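Local coordinates for putative enoyl-CoA hydratase/isomerase (Bordetella parapertussis, PDB 3ISA), which probably acts on acyl-CoA thioesters as a crotonase-superfamily enzyme of the enoyl-CoA hydratase/isomerase family, its exact substrate and reaction being undefined, at residues 51-56 against 192-197; 98-103 against 120-125; 130-135 against 163-168; 148-153 against 174-179. All coordinates share one frame; numbering follows the deposited sequence.

Interaction 1: residues 51-56 against 192-197; sequences VPLLVF and AAAEAA
Pro52 O accepts one hydrogen bond, from the backbone N of Leu100 on the neighbouring strand, while the methyl of Ala197 leans against it with CB 3.4 Å away. The same methyl also meets the proline ring, Ala197 CB to Pro52 CB at 3.9 Å, and Leu53 CB at 4.0 Å, so it fits into the corner where the chain turns into strand 53-58. Leu53 does the reaching, its CG lying anti to the backbone N (chi1 173°), which sends both methyls out to the helix. From there CD1 and CD2 straddle one alanine: Leu53 CD2 is 3.7 Å from Ala193 CB and Leu53 CD1 is 3.9 Å from it. This is a helix packed on the face of the spiral-core sheet of the crotonase fold; the axes of residues 192-197 and 53-56 cross at 152°, 8.8 Å apart at closest. Small alanine side chains on this helix face are consistent with the close approach; CD2 of Leu53 even comes within 3.7 Å of the backbone N of Ala194. Ala193 and Ala197 lie one turn apart, joined by the bond from Ala197 N to Ala193 O, and each also touches strand 100-105, through Leu102 and Leu100 respectively.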
loop_
_atom_site.group_PDB
_atom_site.type_symbol
_atom_site.label_atom_id
_atom_site.label_comp_id
_atom_site.label_asym_id
_atom_site.label_seq_id
_atom_site.Cartn_x
_atom_site.Cartn_y
_atom_site.Cartn_z
ATOM N N VAL D 51 -6.647 -29.557 9.034
ATOM C CA VAL D 51 -5.506 -30.395 9.374
ATOM C C VAL D 51 -4.367 -29.523 9.931
ATOM O O VAL D 51 -3.959 -28.533 9.302
ATOM C CB VAL D 51 -5.031 -31.226 8.149
ATOM C CG1 VAL D 51 -3.859 -32.129 8.528
ATOM C CG2 VAL D 51 -6.202 -32.058 7.566
ATOM N N PRO D 52 -3.878 -29.854 11.130
ATOM C CA PRO D 52 -2.852 -29.001 11.767
ATOM C C PRO D 52 -1.538 -28.909 10.994
ATOM O O PRO D 52 -0.967 -27.804 10.855
ATOM C CB PRO D 52 -2.640 -29.666 13.130
ATOM C CG PRO D 52 -3.919 -30.443 13.385
ATOM C CD PRO D 52 -4.281 -30.971 12.012
ATOM N N LEU D 53 -1.079 -30.047 10.471
ATOM C CA LEU D 53 0.207 -30.115 9.784
ATOM C C LEU D 53 0.088 -30.793 8.415
ATOM O O LEU D 53 -0.463 -31.905 8.298
ATOM C CB LEU D 53 1.223 -30.890 10.634
ATOM C CG LEU D 53 2.572 -31.177 9.964
ATOM C CD1 LEU D 53 3.415 -29.891 9.828
ATOM C CD2 LEU D 53 3.354 -32.241 10.742
ATOM N N LEU D 54 0.596 -30.128 7.386
ATOM C CA LEU D 54 0.774 -30.750 6.072
ATOM C C LEU D 54 2.238 -31.050 5.866
ATOM O O LEU D 54 3.094 -30.146 5.959
ATOM C CB LEU D 54 0.301 -29.818 4.944
ATOM C CG LEU D 54 -1.057 -29.146 5.140
ATOM C CD1 LEU D 54 -1.461 -28.320 3.903
ATOM C CD2 LEU D 54 -2.131 -30.171 5.506
ATOM N N VAL D 55 2.527 -32.314 5.576
ATOM C CA VAL D 55 3.892 -32.751 5.279
ATOM C C VAL D 55 4.040 -33.047 3.775
ATOM O O VAL D 55 3.193 -33.727 3.171
ATOM C CB VAL D 55 4.295 -34.003 6.115
ATOM C CG1 VAL D 55 5.716 -34.468 5.761
ATOM C CG2 VAL D 55 4.155 -33.726 7.610
ATOM N N PHE D 56 5.096 -32.506 3.168
ATOM C CA PHE D 56 5.410 -32.770 1.765
ATOM C C PHE D 56 6.733 -33.521 1.588
ATOM O O PHE D 56 7.780 -33.088 2.071
ATOM C CB PHE D 56 5.443 -31.466 0.971
ATOM C CG PHE D 56 4.111 -30.766 0.920
ATOM C CD1 PHE D 56 3.237 -31.008 -0.143
ATOM C CD2 PHE D 56 3.728 -29.880 1.933
ATOM C CE1 PHE D 56 2.006 -30.384 -0.199
ATOM C CE2 PHE D 56 2.476 -29.233 1.886
ATOM C CZ PHE D 56 1.622 -29.492 0.810
ATOM N N ALA D 192 7.731 -33.621 15.886
ATOM C CA ALA D 192 7.977 -32.303 16.480
ATOM C C ALA D 192 7.103 -31.230 15.818
ATOM O O ALA D 192 6.533 -30.368 16.506
ATOM C CB ALA D 192 9.458 -31.927 16.384
ATOM N N ALA D 193 7.026 -31.288 14.489
ATOM C CA ALA D 193 6.157 -30.396 13.707
ATOM C C ALA D 193 4.691 -30.570 14.081
ATOM O O ALA D 193 3.977 -29.583 14.244
ATOM C CB ALA D 193 6.376 -30.595 12.212
ATOM N N ALA D 194 4.257 -31.818 14.257
ATOM C CA ALA D 194 2.875 -32.111 14.661
ATOM C C ALA D 194 2.534 -31.504 16.031
ATOM O O ALA D 194 1.484 -30.890 16.195
ATOM C CB ALA D 194 2.623 -33.628 14.642
ATOM N N GLU D 195 3.457 -31.632 16.982
ATOM C CA GLU D 195 3.334 -31.029 18.310
ATOM C C GLU D 195 3.243 -29.492 18.256
ATOM O O GLU D 195 2.379 -28.893 18.904
ATOM C CB GLU D 195 4.521 -31.458 19.174
ATOM C CG GLU D 195 4.298 -31.255 20.671
ATOM C CD GLU D 195 5.524 -31.620 21.505
ATOM O OE1 GLU D 195 6.219 -32.606 21.161
ATOM O OE2 GLU D 195 5.785 -30.919 22.509
ATOM N N ALA D 196 4.118 -28.871 17.463
ATOM C CA ALA D 196 4.103 -27.402 17.273
ATOM C C ALA D 196 2.799 -26.937 16.614
ATOM O O ALA D 196 2.210 -25.946 17.041
ATOM C CB ALA D 196 5.301 -26.964 16.439
ATOM N N ALA D 197 2.343 -27.676 15.598
ATOM C CA ALA D 197 1.130 -27.322 14.853
ATOM C C ALA D 197 -0.089 -27.323 15.755
ATOM O O ALA D 197 -0.882 -26.383 15.732
ATOM C CB ALA D 197 0.920 -28.276 13.676
#

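Interaction 2: residues 98-103 against 120-125; sequences PSLTLA and CKWRYC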
loop_
_atom_site.group_PDB
_atom_site.type_symbol
_atom_site.label_atom_id
_atom_site.label_comp_id
_atom_site.label_asym_id
_atom_site.label_seq_id
_atom_site.Cartn_x
_atom_site.Cartn_y
_atom_site.Cartn_z
ATOM N N PRO D 98 -3.440 -22.161 6.458
ATOM C CA PRO D 98 -3.705 -22.118 7.906
ATOM C C PRO D 98 -3.032 -23.276 8.651
ATOM O O PRO D 98 -2.873 -23.204 9.873
ATOM C CB PRO D 98 -5.231 -22.259 7.990
ATOM C CG PRO D 98 -5.737 -21.920 6.602
ATOM C CD PRO D 98 -4.668 -22.414 5.682
ATOM N N SER D 99 -2.695 -24.353 7.942
ATOM C CA SER D 99 -1.926 -25.454 8.547
ATOM C C SER D 99 -0.465 -25.049 8.646
ATOM O O SER D 99 0.028 -24.301 7.806
ATOM C CB SER D 99 -1.983 -26.707 7.682
ATOM O OG SER D 99 -3.313 -27.105 7.379
ATOM N N LEU D 100 0.244 -25.565 9.649
ATOM C CA LEU D 100 1.711 -25.560 9.593
ATOM C C LEU D 100 2.099 -26.464 8.410
ATOM O O LEU D 100 1.417 -27.459 8.127
ATOM C CB LEU D 100 2.318 -26.110 10.881
ATOM C CG LEU D 100 3.853 -26.194 10.955
ATOM C CD1 LEU D 100 4.478 -24.778 10.734
ATOM C CD2 LEU D 100 4.299 -26.786 12.273
ATOM N N THR D 101 3.172 -26.113 7.709
ATOM C CA THR D 101 3.628 -26.921 6.568
ATOM C C THR D 101 5.094 -27.289 6.741
ATOM O O THR D 101 5.901 -26.461 7.192
ATOM C CB THR D 101 3.417 -26.173 5.247
ATOM O OG1 THR D 101 4.087 -24.902 5.317
ATOM C CG2 THR D 101 1.889 -25.947 5.014
ATOM N N LEU D 102 5.418 -28.533 6.387
ATOM C CA LEU D 102 6.754 -29.087 6.524
ATOM C C LEU D 102 7.156 -29.777 5.223
ATOM O O LEU D 102 6.426 -30.626 4.698
ATOM C CB LEU D 102 6.805 -30.082 7.706
ATOM C CG LEU D 102 8.018 -31.031 7.863
ATOM C CD1 LEU D 102 9.271 -30.245 8.133
ATOM C CD2 LEU D 102 7.805 -32.026 8.994
ATOM N N ALA D 103 8.331 -29.443 4.714
ATOM C CA ALA D 103 8.824 -30.099 3.515
ATOM C C ALA D 103 10.145 -30.794 3.825
ATOM O O ALA D 103 10.952 -30.284 4.596
ATOM C CB ALA D 103 8.988 -29.117 2.392
ATOM N N CYS D 120 6.691 -24.091 1.907
ATOM C CA CYS D 120 6.508 -24.700 3.224
ATOM C C CYS D 120 7.306 -23.969 4.291
ATOM O O CYS D 120 8.396 -23.495 4.003
ATOM C CB CYS D 120 6.923 -26.164 3.190
ATOM S SG CYS D 120 5.836 -27.138 2.144
ATOM N N LYS D 121 6.757 -23.895 5.507
ATOM C CA LYS D 121 7.318 -23.072 6.576
ATOM C C LYS D 121 8.524 -23.722 7.253
ATOM O O LYS D 121 9.515 -23.038 7.518
ATOM C CB LYS D 121 6.250 -22.735 7.609
ATOM C CG LYS D 121 5.058 -21.893 7.070
ATOM C CD LYS D 121 5.501 -20.466 6.676
ATOM C CE LYS D 121 4.513 -19.774 5.702
ATOM N NZ LYS D 121 4.584 -20.305 4.281
ATOM N N TRP D 122 8.427 -25.019 7.553
ATOM C CA TRP D 122 9.562 -25.786 8.105
ATOM C C TRP D 122 10.202 -26.555 6.952
ATOM O O TRP D 122 9.535 -27.337 6.266
ATOM C CB TRP D 122 9.095 -26.736 9.221
ATOM C CG TRP D 122 8.714 -26.099 10.545
ATOM C CD1 TRP D 122 8.246 -24.826 10.757
ATOM C CD2 TRP D 122 8.760 -26.723 11.834
ATOM N NE1 TRP D 122 8.004 -24.625 12.099
ATOM C CE2 TRP D 122 8.306 -25.775 12.779
ATOM C CE3 TRP D 122 9.141 -27.996 12.283
ATOM C CZ2 TRP D 122 8.231 -26.060 14.147
ATOM C CZ3 TRP D 122 9.070 -28.274 13.649
ATOM C CH2 TRP D 122 8.605 -27.315 14.554
ATOM N N ARG D 123 11.484 -26.309 6.701
ATOM C CA ARG D 123 12.139 -26.896 5.542
ATOM C C ARG D 123 13.431 -27.588 5.955
ATOM O O ARG D 123 14.305 -26.964 6.558
ATOM C CB ARG D 123 12.429 -25.823 4.483
ATOM C CG ARG D 123 11.214 -25.017 4.050
ATOM C CD ARG D 123 11.592 -23.877 3.105
ATOM N NE ARG D 123 12.407 -22.846 3.749
ATOM C CZ ARG D 123 11.934 -21.877 4.537
ATOM N NH1 ARG D 123 12.769 -20.989 5.080
ATOM N NH2 ARG D 123 10.630 -21.785 4.789
ATOM N N TYR D 124 13.527 -28.876 5.631
ATOM C CA TYR D 124 14.711 -29.678 5.952
ATOM C C TYR D 124 15.157 -30.413 4.701
ATOM O O TYR D 124 14.339 -30.736 3.835
ATOM C CB TYR D 124 14.399 -30.703 7.053
ATOM C CG TYR D 124 14.131 -30.111 8.419
ATOM C CD1 TYR D 124 15.173 -29.910 9.332
ATOM C CD2 TYR D 124 12.836 -29.779 8.815
ATOM C CE1 TYR D 124 14.929 -29.376 10.593
ATOM C CE2 TYR D 124 12.582 -29.240 10.067
ATOM C CZ TYR D 124 13.633 -29.046 10.953
ATOM O OH TYR D 124 13.386 -28.514 12.193
ATOM N N CYS D 125 16.455 -30.690 4.599
ATOM C CA CYS D 125 16.924 -31.538 3.513
ATOM C C CYS D 125 18.055 -32.463 3.968
ATOM O O CYS D 125 18.638 -32.247 5.025
ATOM C CB CYS D 125 17.346 -30.707 2.299
ATOM S SG CYS D 125 18.848 -29.727 2.518
HETATM O O HOH W 1 2.888 -22.754 4.529
#
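Two leucines from strand 100-105 meet two aromatic rings from strand 122-125, and each meets its ring differently. Leu100, with CG anti to the backbone N (chi1 179°), crosses the indole of Trp122 obliquely: CD2 lies over one face near the rim, and CD1 comes 3.8 Å from Trp122 CD1. The same indole takes part in a cation-pi contact with Arg178. Leu102 instead brings its CD1 to the edge of the Tyr124 ring, in plane with it, 3.7 Å from Tyr124 CD2. On the opposite face of the sheet Ala103 CB packs on Cys120 CB at 3.7 Å.

Thr101 turns its hydroxyl into the crowded position between backbone N and carbonyl carbon (chi1 56°). There OG1 accepts from Lys121 N at 2.9 Å and lies 2.6 Å from a hydrogen-bonded water, which in turn accepts from Lys121 NZ. The bent lysine chain finds its strongest partner in Ala95 O. Arg123 folds back so that NH2 donates in plane to Cys120 O at 2.9 Å; its NE goes to Phe176 O, and NH1 to Gly175 O and, as a salt bridge, to Asp154 of a second subunit.

The backbones are locked by nearly straight bonds. Trp122 N reaches Thr101 O at 2.9 Å (177°). Ala103 N then donates to Trp122 O, and Tyr124 N to Ala103 O. The link between these parallel neighbours passes through strand 108-110 of the small sheet and helix 112-119, as in the beta-beta-alpha spiral of the crotonase fold.

Interaction 3: residues 130-135 against 163-168; sequences GFRMPG and ARAFDA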
loop_
_atom_site.group_PDB
_atom_site.type_symbol
_atom_site.label_atom_id
_atom_site.label_comp_id
_atom_site.label_asym_id
_atom_site.label_seq_id
_atom_site.Cartn_x
_atom_site.Cartn_y
_atom_site.Cartn_z
ATOM N N GLY D 130 20.313 -31.104 -3.406
ATOM C CA GLY D 130 20.685 -29.990 -4.271
ATOM C C GLY D 130 19.441 -29.322 -4.833
ATOM O O GLY D 130 18.373 -29.950 -4.939
ATOM N N PHE D 131 19.571 -28.042 -5.173
ATOM C CA PHE D 131 18.434 -27.239 -5.595
ATOM C C PHE D 131 18.867 -26.352 -6.747
ATOM O O PHE D 131 19.967 -25.797 -6.726
ATOM C CB PHE D 131 17.937 -26.316 -4.457
ATOM C CG PHE D 131 17.641 -27.014 -3.150
ATOM C CD1 PHE D 131 16.364 -27.529 -2.882
ATOM C CD2 PHE D 131 18.633 -27.130 -2.161
ATOM C CE1 PHE D 131 16.087 -28.157 -1.653
ATOM C CE2 PHE D 131 18.371 -27.763 -0.947
ATOM C CZ PHE D 131 17.096 -28.285 -0.687
ATOM N N ARG D 132 17.992 -26.186 -7.730
ATOM C CA ARG D 132 18.195 -25.198 -8.791
ATOM C C ARG D 132 16.853 -24.668 -9.296
ATOM O O ARG D 132 15.931 -25.447 -9.529
ATOM C CB ARG D 132 18.974 -25.836 -9.949
ATOM C CG ARG D 132 19.516 -24.826 -10.959
ATOM C CD ARG D 132 20.207 -25.482 -12.172
ATOM N NE ARG D 132 20.748 -24.462 -13.068
ATOM C CZ ARG D 132 20.815 -24.546 -14.399
ATOM N NH1 ARG D 132 20.356 -25.609 -15.050
ATOM N NH2 ARG D 132 21.333 -23.537 -15.091
ATOM N N MET D 133 16.733 -23.348 -9.462
ATOM C CA MET D 133 15.553 -22.748 -10.097
ATOM C C MET D 133 16.033 -22.026 -11.358
ATOM O O MET D 133 16.433 -20.858 -11.281
ATOM C CB MET D 133 14.837 -21.760 -9.150
ATOM C CG MET D 133 14.048 -22.385 -7.946
ATOM S SD MET D 133 13.720 -21.233 -6.577
ATOM C CE MET D 133 15.336 -21.230 -5.805
ATOM N N PRO D 134 16.049 -22.730 -12.510
ATOM C CA PRO D 134 16.626 -22.225 -13.765
ATOM C C PRO D 134 15.657 -21.537 -14.732
ATOM O O PRO D 134 16.077 -21.148 -15.818
ATOM C CB PRO D 134 17.166 -23.499 -14.419
ATOM C CG PRO D 134 16.201 -24.563 -13.975
ATOM C CD PRO D 134 15.563 -24.114 -12.669
ATOM N N GLY D 135 14.392 -21.371 -14.335
ATOM C CA GLY D 135 13.327 -20.935 -15.246
ATOM C C GLY D 135 13.488 -19.576 -15.906
ATOM O O GLY D 135 12.985 -19.357 -17.025
ATOM N N ALA D 163 20.682 -18.205 -12.583
ATOM C CA ALA D 163 19.895 -19.446 -12.605
ATOM C C ALA D 163 20.723 -20.654 -12.213
ATOM O O ALA D 163 20.735 -21.649 -12.927
ATOM C CB ALA D 163 19.262 -19.646 -13.981
ATOM N N ARG D 164 21.428 -20.542 -11.089
ATOM C CA ARG D 164 22.451 -21.507 -10.697
ATOM C C ARG D 164 22.008 -22.483 -9.602
ATOM O O ARG D 164 21.109 -22.186 -8.816
ATOM C CB ARG D 164 23.735 -20.780 -10.254
ATOM C CG ARG D 164 23.591 -19.870 -9.031
ATOM C CD ARG D 164 24.961 -19.506 -8.492
ATOM N NE ARG D 164 24.918 -18.609 -7.335
ATOM C CZ ARG D 164 24.895 -19.002 -6.060
ATOM N NH1 ARG D 164 24.877 -20.294 -5.736
ATOM N NH2 ARG D 164 24.877 -18.090 -5.099
ATOM N N ALA D 165 22.667 -23.637 -9.548
ATOM C CA ALA D 165 22.425 -24.599 -8.488
ATOM C C ALA D 165 23.013 -24.149 -7.143
ATOM O O ALA D 165 23.959 -23.359 -7.106
ATOM C CB ALA D 165 22.960 -25.963 -8.881
ATOM N N PHE D 166 22.421 -24.637 -6.048
ATOM C CA PHE D 166 22.995 -24.538 -4.700
ATOM C C PHE D 166 22.747 -25.802 -3.880
ATOM O O PHE D 166 21.713 -26.468 -4.029
ATOM C CB PHE D 166 22.539 -23.275 -3.947
ATOM C CG PHE D 166 21.041 -23.165 -3.736
ATOM C CD1 PHE D 166 20.476 -23.437 -2.484
ATOM C CD2 PHE D 166 20.205 -22.738 -4.767
ATOM C CE1 PHE D 166 19.096 -23.321 -2.273
ATOM C CE2 PHE D 166 18.823 -22.622 -4.569
ATOM C CZ PHE D 166 18.274 -22.907 -3.315
ATOM N N ASP D 167 23.712 -26.134 -3.024
ATOM C CA ASP D 167 23.675 -27.366 -2.245
ATOM C C ASP D 167 23.116 -27.164 -0.842
ATOM O O ASP D 167 22.806 -26.035 -0.442
ATOM C CB ASP D 167 25.067 -28.038 -2.208
ATOM C CG ASP D 167 26.064 -27.351 -1.245
ATOM O OD1 ASP D 167 25.860 -26.192 -0.822
ATOM O OD2 ASP D 167 27.085 -27.993 -0.913
ATOM N N ALA D 168 23.007 -28.267 -0.104
ATOM C CA ALA D 168 22.495 -28.275 1.265
ATOM C C ALA D 168 23.207 -27.304 2.220
ATOM O O ALA D 168 22.539 -26.610 2.996
ATOM C CB ALA D 168 22.523 -29.684 1.816
HETATM O O HOH W 2 18.629 -21.243 -9.211
#
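Arg132 runs out along the opposing chain almost fully extended, CG anti to the backbone N (chi1 -167°). Its CB lies 3.9 Å from Ala165 CA, and the next carbon, CG, is 3.7 Å from Ala165 N. Arg132 CD passes 3.9 Å from Ala163 O, and that carbonyl takes the head group: Arg132 NE donates to Ala163 O at 2.8 Å in a bent bond (134°), with the oxygen tilted 25° out of the guanidinium plane, and NH2 adds a weak bond to the same oxygen. Pro134 CB sits 3.7 Å above the centre of the guanidinium, which is thus held from its edge and covered on one face. Ala163 itself, with positive phi, is the C-prime residue of the Schellman motif closing helix 153-161.

On the other face, Phe131 and Phe166 form the hydrogen-bonded antiparallel pair, with Phe166 N to Phe131 O at 2.8 Å. The two rings tilt little from each other but are offset and hardly overlap, so it is Phe131 CB that covers the Phe166 ring, a CH-pi contact 3.8 Å from its centroid. Met133 CE meets that ring at its edge.

Strand 130-132 lies between 108-110 and 165-167 in a small sheet; Phe131 faces helix 112-119 and strand 122-125, Phe166 packs on helix 153-161, Asp167 caps helix 168-173 through Glu170 N, and Tyr240 of helix 233-241 packs against Arg132 and Pro134.

Interaction 4: residues 148-153 against 174-179; sequences RDIVGA and IGFVRD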
loop_
_atom_site.group_PDB
_atom_site.type_symbol
_atom_site.label_atom_id
_atom_site.label_comp_id
_atom_site.label_asym_id
_atom_site.label_seq_id
_atom_site.Cartn_x
_atom_site.Cartn_y
_atom_site.Cartn_z
ATOM N N ARG D 148 12.927 -14.615 -2.501
ATOM C CA ARG D 148 13.486 -13.371 -1.973
ATOM C C ARG D 148 13.178 -13.144 -0.478
ATOM O O ARG D 148 14.080 -12.832 0.300
ATOM C CB ARG D 148 12.998 -12.180 -2.802
ATOM C CG ARG D 148 13.474 -10.820 -2.277
ATOM C CD ARG D 148 12.518 -9.754 -2.740
ATOM N NE ARG D 148 11.204 -9.886 -2.117
ATOM C CZ ARG D 148 10.138 -9.188 -2.499
ATOM N NH1 ARG D 148 10.239 -8.314 -3.503
ATOM N NH2 ARG D 148 8.975 -9.354 -1.878
ATOM N N ASP D 149 11.918 -13.347 -0.092
ATOM C CA ASP D 149 11.443 -13.151 1.281
ATOM C C ASP D 149 12.166 -14.041 2.285
ATOM O O ASP D 149 12.354 -13.646 3.436
ATOM C CB ASP D 149 9.937 -13.384 1.363
ATOM C CG ASP D 149 9.129 -12.256 0.731
ATOM O OD1 ASP D 149 9.698 -11.225 0.314
ATOM O OD2 ASP D 149 7.900 -12.382 0.675
ATOM N N ILE D 150 12.580 -15.220 1.823
ATOM C CA ILE D 150 13.304 -16.178 2.654
ATOM C C ILE D 150 14.791 -15.801 2.795
ATOM O O ILE D 150 15.285 -15.658 3.916
ATOM C CB ILE D 150 13.174 -17.607 2.093
ATOM C CG1 ILE D 150 11.719 -18.096 2.173
ATOM C CG2 ILE D 150 14.155 -18.598 2.800
ATOM C CD1 ILE D 150 11.432 -19.326 1.262
ATOM N N VAL D 151 15.485 -15.645 1.665
ATOM C CA VAL D 151 16.943 -15.530 1.651
ATOM C C VAL D 151 17.475 -14.089 1.531
ATOM O O VAL D 151 18.678 -13.871 1.649
ATOM C CB VAL D 151 17.581 -16.403 0.522
ATOM C CG1 VAL D 151 17.197 -17.891 0.660
ATOM C CG2 VAL D 151 17.196 -15.852 -0.863
ATOM N N GLY D 152 16.592 -13.115 1.295
ATOM C CA GLY D 152 17.011 -11.731 1.107
ATOM C C GLY D 152 17.259 -11.446 -0.372
ATOM O O GLY D 152 17.635 -12.351 -1.129
ATOM N N ALA D 153 17.019 -10.199 -0.786
ATOM C CA ALA D 153 17.146 -9.786 -2.203
ATOM C C ALA D 153 18.531 -9.994 -2.803
ATOM O O ALA D 153 18.650 -10.345 -3.977
ATOM C CB ALA D 153 16.696 -8.338 -2.389
ATOM N N ILE D 174 22.090 -19.632 3.954
ATOM C CA ILE D 174 21.201 -18.550 3.542
ATOM C C ILE D 174 19.801 -18.608 4.185
ATOM O O ILE D 174 18.962 -17.732 3.934
ATOM C CB ILE D 174 21.123 -18.460 1.996
ATOM C CG1 ILE D 174 20.385 -19.677 1.419
ATOM C CG2 ILE D 174 22.535 -18.339 1.407
ATOM C CD1 ILE D 174 20.341 -19.726 -0.109
ATOM N N GLY D 175 19.558 -19.628 5.014
ATOM C CA GLY D 175 18.285 -19.773 5.727
ATOM C C GLY D 175 17.170 -20.394 4.894
ATOM O O GLY D 175 15.995 -20.329 5.273
ATOM N N PHE D 176 17.541 -21.011 3.772
ATOM C CA PHE D 176 16.581 -21.724 2.932
ATOM C C PHE D 176 16.117 -23.036 3.593
ATOM O O PHE D 176 14.989 -23.475 3.381
ATOM C CB PHE D 176 17.130 -21.943 1.511
ATOM C CG PHE D 176 16.085 -22.417 0.520
ATOM C CD1 PHE D 176 14.948 -21.650 0.261
ATOM C CD2 PHE D 176 16.239 -23.619 -0.148
ATOM C CE1 PHE D 176 13.974 -22.095 -0.648
ATOM C CE2 PHE D 176 15.270 -24.079 -1.055
ATOM C CZ PHE D 176 14.135 -23.313 -1.304
ATOM N N VAL D 177 16.990 -23.668 4.382
ATOM C CA VAL D 177 16.577 -24.826 5.198
ATOM C C VAL D 177 16.844 -24.546 6.677
ATOM O O VAL D 177 17.769 -23.794 7.013
ATOM C CB VAL D 177 17.212 -26.188 4.737
ATOM C CG1 VAL D 177 16.769 -26.549 3.317
ATOM C CG2 VAL D 177 18.729 -26.174 4.824
ATOM N N ARG D 178 16.007 -25.113 7.546
ATOM C CA ARG D 178 16.179 -25.013 9.000
ATOM C C ARG D 178 17.457 -25.716 9.393
ATOM O O ARG D 178 18.250 -25.206 10.186
ATOM C CB ARG D 178 15.030 -25.701 9.731
ATOM C CG ARG D 178 13.907 -24.797 10.099
ATOM C CD ARG D 178 12.666 -25.596 10.474
ATOM N NE ARG D 178 12.562 -25.866 11.911
ATOM C CZ ARG D 178 11.987 -25.050 12.795
ATOM N NH1 ARG D 178 11.933 -25.390 14.080
ATOM N NH2 ARG D 178 11.469 -23.894 12.400
ATOM N N ASP D 179 17.638 -26.897 8.818
ATOM C CA ASP D 179 18.785 -27.727 9.089
ATOM C C ASP D 179 18.845 -28.833 8.066
ATOM O O ASP D 179 17.890 -29.064 7.308
ATOM C CB ASP D 179 18.713 -28.328 10.499
ATOM C CG ASP D 179 20.074 -28.364 11.181
ATOM O OD1 ASP D 179 21.034 -28.920 10.593
ATOM O OD2 ASP D 179 20.180 -27.819 12.300
HETATM O O HOH W 3 17.714 -15.431 5.612
HETATM O O HOH W 4 20.184 -15.241 3.361
#
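Both segments leave a helix through a glycine of positive phi, Gly152 (91°) after helix 144-151 and Gly175 (82°) after helix 168-173, and they come closest at Val151 and Ile174, whose CA atoms are 5.6 Å apart. The turn at Gly175 is a Schellman motif, and Gly152 doubles as the N-cap of helix 153-161, so the contact joins two helix ends beside the core sheet of the crotonase fold.

Ile150 works through its branch methyl. CG2, anti to the backbone N, comes 3.5 Å from Gly175 O and touches the Phe176 ring at its edge with Phe176 CD1 at 4.0 Å. Phe176 has CG anti to its own N (chi1 -168°), and its ring goes on to meet Phe147 and Phe131 edge-to-face. Further back on the helix, Arg148 NE and NH2 close side-on onto the single oxygen OD1 of Asp149, leaving OD2 to bond His216.

Where the carbonyls converge, two waters stand between the helix end and Ile174. One lies 3.0 Å from Ile150 O and 3.1 Å from Ile174 O. The second lies 2.7 Å from Val151 O and 2.8 Å from Ile174 O. Counting their other neighbours, neither water has enough protons for every acceptor around it, so probably not all of these bonds are made at once. Beside them Val151 and Ile174 lie alongside each other in the same direction, with Val151 CG1 3.7 Å from Ile174 CD1.

From the N terminus, 51-56 opens the longest loop, which closes only when helix 186-197 returns in interaction 1; the other three contacts all nest inside it. Interaction 2 closes first, joining strands 100-105 and 122-125, and it touches interaction 1 because strand 53-58 is the next strand of the same sheet. Interactions 3 and 4 come after interaction 2 and cross each other: 130-135 and 148-153 open before 163-168 and 174-179 close. They meet through Phe131, Phe166 and Phe176. The backbone bond between Arg123 and Arg178 ties interaction 2 to interaction 4, so the main sheet is tied to the small sheet and to the ends of helices 144-151 and 168-173.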